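Local coordinates for SusD superfamily protein (Bacteroides fragilis NCTC 9343, PDB 3NQP) that probably binds glycans at the outer membrane and takes part in their uptake, as SusD does, at residues 325-330 and 442-447; 409-412 and 417-420. All blocks are in the same frame, centred on the assembly; numbering follows the deposited sequence.

Contact 1. Residues 325-330 and 442-447; sequences QNFDDA and KDKEFI
CB and CG of K444 lie against F327, the lysine coming from the last turn of helix 431-445 and the phenylalanine from the loop that follows helix 321-325. At the root of the lysine, K444 CB sits 3.6 Å from CE1 of F327. The next carbon has moved over the ring: CG of K444 stands 4.1 Å from the centroid of the F327 ring, 28° off the normal, a CH-pi contact of an aliphatic methylene over the face. Beyond CG the chain is extended and slides past the ring in the opposite sense to the phenylalanine, which brings K444 CE within 3.8 Å of the backbone O of N326. At the tip, K444 NZ gives a hydrogen bond to a water 3.0 Å away, and D328 N donates to the same water. A second water donates to N326 O and accepts only a weak bond from K444 NZ. Lysine suits this place because its aliphatic part can cover an aromatic ring while its ammonium group reaches water.

Both segments belong to the SusD family region of a largely helical fold, and here a loop packs on the end of a helix. The edge of the F327 ring points at this helix end: CZ of F327 lies 3.5 Å from K444 O and 3.6 Å from CD1 of I447, both near the ring plane. The buried, flat, apolar ring thus offers a face to the lysine methylenes and an edge to I447, whose slender CD1 fits there. Helix 333-337 borders the same group, with R333 touching F327 and K444, and T337 touching I447.

Contact 2. Residues 409-412 and 417-420; sequences VRKR and AWDE
W418 lays one face of its indole against helix 399-414, over the backbone and the first side-chain carbons of K411. Its CG is anti to its own backbone N (chi1 175°), which carries the ring from the loop toward the helix. CA of K411 lies over the six-membered part, 3.6 Å from CE3 of W418. Farther along, CG of K411 stands above the five-membered ring of W418, 3.6 Å from its centroid and only 10° off the normal, almost straight above the ring centre, a CH-pi contact. The extended chain of K411 crosses the tryptophan at about a right angle and carries the ammonium group beyond the ring. CB of R410 adds a contact at 3.7 Å to CZ3 of W418, meeting the indole obliquely. The rest of that arginine leads away, its guanidinium group bound to E441 by a salt bridge and to the carbonyl of Y423 by a hydrogen bond. A broad indole suits this surface site because it can cover backbone and methylenes together, while lysine and arginine supply apolar stems with charged ends that tolerate water.

The chain thus folds back on the helix it has just left: W418, which also touches A424, precedes short helix 420-423, whose N-cap is D419, while V409 packs on helices 382-396 and 431-445, and R412, pointing away from the indole, meets E264 and E445.

Overall arrangement
Contact 1 is partly buried and joins parts of the chain more than a hundred residues apart, whereas contact 2 is a local turn-back at the surface. Each pairs a lysine with an aromatic ring, and in both a loop supplies the ring and a helix the lysine. Ordered water and an isoleucine at the ring edge accompany the partly buried pair; the surface pair is almost all face packing. Their centres lie 13 Å apart, and the helices 431-445 and 399-414 are joined directly, E445 OE2 meeting R412 NH2 in a salt bridge at 3.0 Å. The loops touch too, through A330 and A417.

Contact 1. Residues 325-330 and 442-447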
loop_
_atom_site.group_PDB
_atom_site.type_symbol
_atom_site.label_atom_id
_atom_site.label_comp_id
_atom_site.label_asym_id
_atom_site.label_seq_id
_atom_site.Cartn_x
_atom_site.Cartn_y
_atom_site.Cartn_z
ATOM N N GLN A 325 0.304 -3.672 20.546
ATOM C CA GLN A 325 -0.498 -4.223 21.657
ATOM C C GLN A 325 -1.861 -4.744 21.198
ATOM O O GLN A 325 -2.472 -5.550 21.897
ATOM C CB GLN A 325 -0.723 -3.163 22.729
ATOM C CG GLN A 325 0.540 -2.715 23.401
ATOM C CD GLN A 325 0.323 -1.538 24.311
ATOM O OE1 GLN A 325 -0.368 -0.580 23.960
ATOM N NE2 GLN A 325 0.911 -1.602 25.489
ATOM N N ASN A 326 -2.322 -4.291 20.031
ATOM C CA ASN A 326 -3.567 -4.825 19.429
ATOM C C ASN A 326 -3.499 -6.291 18.999
ATOM O O ASN A 326 -4.524 -6.952 18.849
ATOM C CB ASN A 326 -3.961 -4.028 18.184
ATOM C CG ASN A 326 -4.843 -2.815 18.494
ATOM O OD1 ASN A 326 -5.274 -2.605 19.632
ATOM N ND2 ASN A 326 -5.132 -2.020 17.450
ATOM N N PHE A 327 -2.305 -6.787 18.717
ATOM C CA PHE A 327 -2.136 -8.204 18.397
ATOM C C PHE A 327 -2.199 -9.086 19.655
ATOM O O PHE A 327 -1.515 -8.808 20.637
ATOM C CB PHE A 327 -0.763 -8.453 17.750
ATOM C CG PHE A 327 -0.588 -7.853 16.363
ATOM C CD1 PHE A 327 -0.902 -8.583 15.227
ATOM C CD2 PHE A 327 -0.011 -6.612 16.192
ATOM C CE1 PHE A 327 -0.673 -8.067 13.953
ATOM C CE2 PHE A 327 0.171 -6.064 14.903
ATOM C CZ PHE A 327 -0.158 -6.821 13.783
ATOM N N ASP A 328 -2.946 -10.194 19.593
ATOM C CA ASP A 328 -2.786 -11.289 20.569
ATOM C C ASP A 328 -1.408 -11.900 20.448
ATOM O O ASP A 328 -0.820 -11.911 19.362
ATOM C CB ASP A 328 -3.805 -12.404 20.300
ATOM C CG ASP A 328 -5.213 -11.947 20.484
ATOM O OD1 ASP A 328 -5.456 -11.244 21.479
ATOM O OD2 ASP A 328 -6.067 -12.271 19.647
ATOM N N ASP A 329 -0.866 -12.396 21.555
ATOM C CA ASP A 329 0.450 -13.016 21.511
ATOM C C ASP A 329 0.456 -14.263 20.633
ATOM O O ASP A 329 1.496 -14.617 20.109
ATOM C CB ASP A 329 0.974 -13.374 22.908
ATOM C CG ASP A 329 1.399 -12.152 23.723
ATOM O OD1 ASP A 329 1.812 -11.102 23.170
ATOM O OD2 ASP A 329 1.352 -12.282 24.954
ATOM N N ALA A 330 -0.699 -14.910 20.457
ATOM C CA ALA A 330 -0.788 -16.147 19.671
ATOM C C ALA A 330 -0.858 -15.861 18.179
ATOM O O ALA A 330 -0.857 -16.777 17.390
ATOM C CB ALA A 330 -2.023 -16.980 20.077
ATOM N N LYS A 442 -7.239 -5.887 8.127
ATOM C CA LYS A 442 -6.277 -5.179 7.266
ATOM C C LYS A 442 -5.210 -4.443 8.089
ATOM O O LYS A 442 -4.052 -4.430 7.705
ATOM C CB LYS A 442 -6.999 -4.201 6.337
ATOM C CG LYS A 442 -7.729 -4.910 5.206
ATOM C CD LYS A 442 -8.153 -3.965 4.041
ATOM C CE LYS A 442 -6.922 -3.613 3.182
ATOM N NZ LYS A 442 -7.319 -2.768 1.979
ATOM N N ASP A 443 -5.607 -3.858 9.216
ATOM C CA ASP A 443 -4.682 -3.122 10.078
ATOM C C ASP A 443 -3.576 -4.023 10.599
ATOM O O ASP A 443 -2.452 -3.589 10.764
ATOM C CB ASP A 443 -5.420 -2.539 11.308
ATOM C CG ASP A 443 -6.217 -1.291 10.990
ATOM O OD1 ASP A 443 -6.063 -0.735 9.865
ATOM O OD2 ASP A 443 -7.039 -0.910 11.870
ATOM N N LYS A 444 -3.933 -5.256 10.926
ATOM C CA LYS A 444 -2.974 -6.256 11.365
ATOM C C LYS A 444 -2.179 -6.919 10.242
ATOM O O LYS A 444 -0.971 -7.206 10.411
ATOM C CB LYS A 444 -3.669 -7.331 12.151
ATOM C CG LYS A 444 -4.147 -6.914 13.509
ATOM C CD LYS A 444 -4.954 -8.073 14.102
ATOM C CE LYS A 444 -5.665 -7.615 15.337
ATOM N NZ LYS A 444 -6.300 -8.742 16.031
ATOM N N GLU A 445 -2.859 -7.196 9.120
ATOM C CA GLU A 445 -2.284 -7.993 8.030
ATOM C C GLU A 445 -1.269 -7.172 7.214
ATOM O O GLU A 445 -0.256 -7.706 6.735
ATOM C CB GLU A 445 -3.394 -8.527 7.116
ATOM C CG GLU A 445 -3.005 -9.477 5.997
ATOM C CD GLU A 445 -2.423 -10.806 6.503
ATOM O OE1 GLU A 445 -2.667 -11.179 7.659
ATOM O OE2 GLU A 445 -1.727 -11.460 5.734
ATOM N N PHE A 446 -1.555 -5.888 7.060
ATOM C CA PHE A 446 -0.877 -5.039 6.080
ATOM C C PHE A 446 -0.075 -3.844 6.652
ATOM O O PHE A 446 0.078 -2.803 6.021
ATOM C CB PHE A 446 -1.900 -4.531 5.093
ATOM C CG PHE A 446 -2.547 -5.581 4.313
ATOM C CD1 PHE A 446 -1.808 -6.367 3.433
ATOM C CD2 PHE A 446 -3.916 -5.826 4.431
ATOM C CE1 PHE A 446 -2.418 -7.375 2.720
ATOM C CE2 PHE A 446 -4.515 -6.825 3.694
ATOM C CZ PHE A 446 -3.756 -7.602 2.846
ATOM N N ILE A 447 0.462 -4.027 7.835
ATOM C CA ILE A 447 1.435 -3.085 8.392
ATOM C C ILE A 447 2.576 -2.902 7.392
ATOM O O ILE A 447 3.188 -3.869 6.948
ATOM C CB ILE A 447 1.944 -3.552 9.779
ATOM C CG1 ILE A 447 0.813 -3.387 10.822
ATOM C CG2 ILE A 447 3.182 -2.715 10.226
ATOM C CD1 ILE A 447 1.120 -3.899 12.193
HETATM O O HOH W 1 -6.940 -6.433 18.528
HETATM O O HOH W 2 -4.236 -10.811 16.885
#

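Contact 2. Residues 409-412 and 417-420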
loop_
_atom_site.group_PDB
_atom_site.type_symbol
_atom_site.label_atom_id
_atom_site.label_comp_id
_atom_site.label_asym_id
_atom_site.label_seq_id
_atom_site.Cartn_x
_atom_site.Cartn_y
_atom_site.Cartn_z
ATOM N N VAL A 409 -7.961 -15.425 6.693
ATOM C CA VAL A 409 -6.762 -14.655 7.070
ATOM C C VAL A 409 -6.360 -14.891 8.517
ATOM O O VAL A 409 -5.170 -15.135 8.785
ATOM C CB VAL A 409 -6.963 -13.166 6.778
ATOM C CG1 VAL A 409 -5.736 -12.370 7.209
ATOM C CG2 VAL A 409 -7.338 -12.993 5.268
ATOM N N ARG A 410 -7.329 -14.880 9.456
ATOM C CA ARG A 410 -6.989 -15.115 10.870
ATOM C C ARG A 410 -6.404 -16.478 11.073
ATOM O O ARG A 410 -5.470 -16.646 11.860
ATOM C CB ARG A 410 -8.186 -14.985 11.789
ATOM C CG ARG A 410 -8.718 -13.575 11.857
ATOM C CD ARG A 410 -9.753 -13.423 12.943
ATOM N NE ARG A 410 -10.314 -12.069 13.027
ATOM C CZ ARG A 410 -11.210 -11.692 13.928
ATOM N NH1 ARG A 410 -11.648 -12.553 14.857
ATOM N NH2 ARG A 410 -11.637 -10.441 13.939
ATOM N N LYS A 411 -6.987 -17.477 10.414
ATOM C CA LYS A 411 -6.564 -18.834 10.682
ATOM C C LYS A 411 -5.084 -18.963 10.309
ATOM O O LYS A 411 -4.311 -19.562 11.030
ATOM C CB LYS A 411 -7.420 -19.845 9.946
ATOM C CG LYS A 411 -6.873 -21.318 10.070
ATOM C CD LYS A 411 -7.737 -22.259 9.230
ATOM C CE LYS A 411 -7.300 -23.724 9.419
ATOM N NZ LYS A 411 -8.207 -24.659 8.655
ATOM N N ARG A 412 -4.697 -18.370 9.197
ATOM C CA ARG A 412 -3.280 -18.365 8.819
ATOM C C ARG A 412 -2.419 -17.653 9.864
ATOM O O ARG A 412 -1.362 -18.136 10.209
ATOM C CB ARG A 412 -3.077 -17.740 7.436
ATOM C CG ARG A 412 -1.696 -18.020 6.831
ATOM C CD ARG A 412 -0.644 -16.981 7.268
ATOM N NE ARG A 412 -0.865 -15.680 6.629
ATOM C CZ ARG A 412 -0.471 -15.363 5.390
ATOM N NH1 ARG A 412 0.185 -16.240 4.647
ATOM N NH2 ARG A 412 -0.723 -14.148 4.884
ATOM N N ALA A 417 -1.522 -22.159 16.844
ATOM C CA ALA A 417 -2.326 -21.690 17.974
ATOM C C ALA A 417 -3.801 -21.385 17.593
ATOM O O ALA A 417 -4.594 -20.973 18.438
ATOM C CB ALA A 417 -1.648 -20.458 18.633
ATOM N N TRP A 418 -4.181 -21.594 16.342
ATOM C CA TRP A 418 -5.552 -21.273 15.936
ATOM C C TRP A 418 -6.576 -22.059 16.720
ATOM O O TRP A 418 -6.473 -23.274 16.830
ATOM C CB TRP A 418 -5.732 -21.619 14.481
ATOM C CG TRP A 418 -7.113 -21.459 13.909
ATOM C CD1 TRP A 418 -7.881 -22.462 13.356
ATOM C CD2 TRP A 418 -7.888 -20.259 13.787
ATOM N NE1 TRP A 418 -9.051 -21.956 12.889
ATOM C CE2 TRP A 418 -9.089 -20.607 13.136
ATOM C CE3 TRP A 418 -7.669 -18.913 14.126
ATOM C CZ2 TRP A 418 -10.082 -19.668 12.840
ATOM C CZ3 TRP A 418 -8.657 -17.987 13.835
ATOM C CH2 TRP A 418 -9.843 -18.364 13.182
ATOM N N ASP A 419 -7.566 -21.362 17.238
ATOM C CA ASP A 419 -8.580 -21.939 18.084
ATOM C C ASP A 419 -9.817 -21.125 17.828
ATOM O O ASP A 419 -9.870 -19.953 18.215
ATOM C CB ASP A 419 -8.156 -21.791 19.543
ATOM C CG ASP A 419 -9.202 -22.315 20.542
ATOM O OD1 ASP A 419 -10.379 -22.518 20.143
ATOM O OD2 ASP A 419 -8.810 -22.520 21.732
ATOM N N GLU A 420 -10.810 -21.729 17.182
ATOM C CA GLU A 420 -11.989 -20.968 16.714
ATOM C C GLU A 420 -12.727 -20.276 17.842
ATOM O O GLU A 420 -13.205 -19.166 17.664
ATOM C CB GLU A 420 -12.942 -21.848 15.912
ATOM C CG GLU A 420 -12.361 -22.345 14.586
ATOM C CD GLU A 420 -13.242 -23.377 13.886
ATOM O OE1 GLU A 420 -14.474 -23.202 13.865
ATOM O OE2 GLU A 420 -12.700 -24.376 13.366
#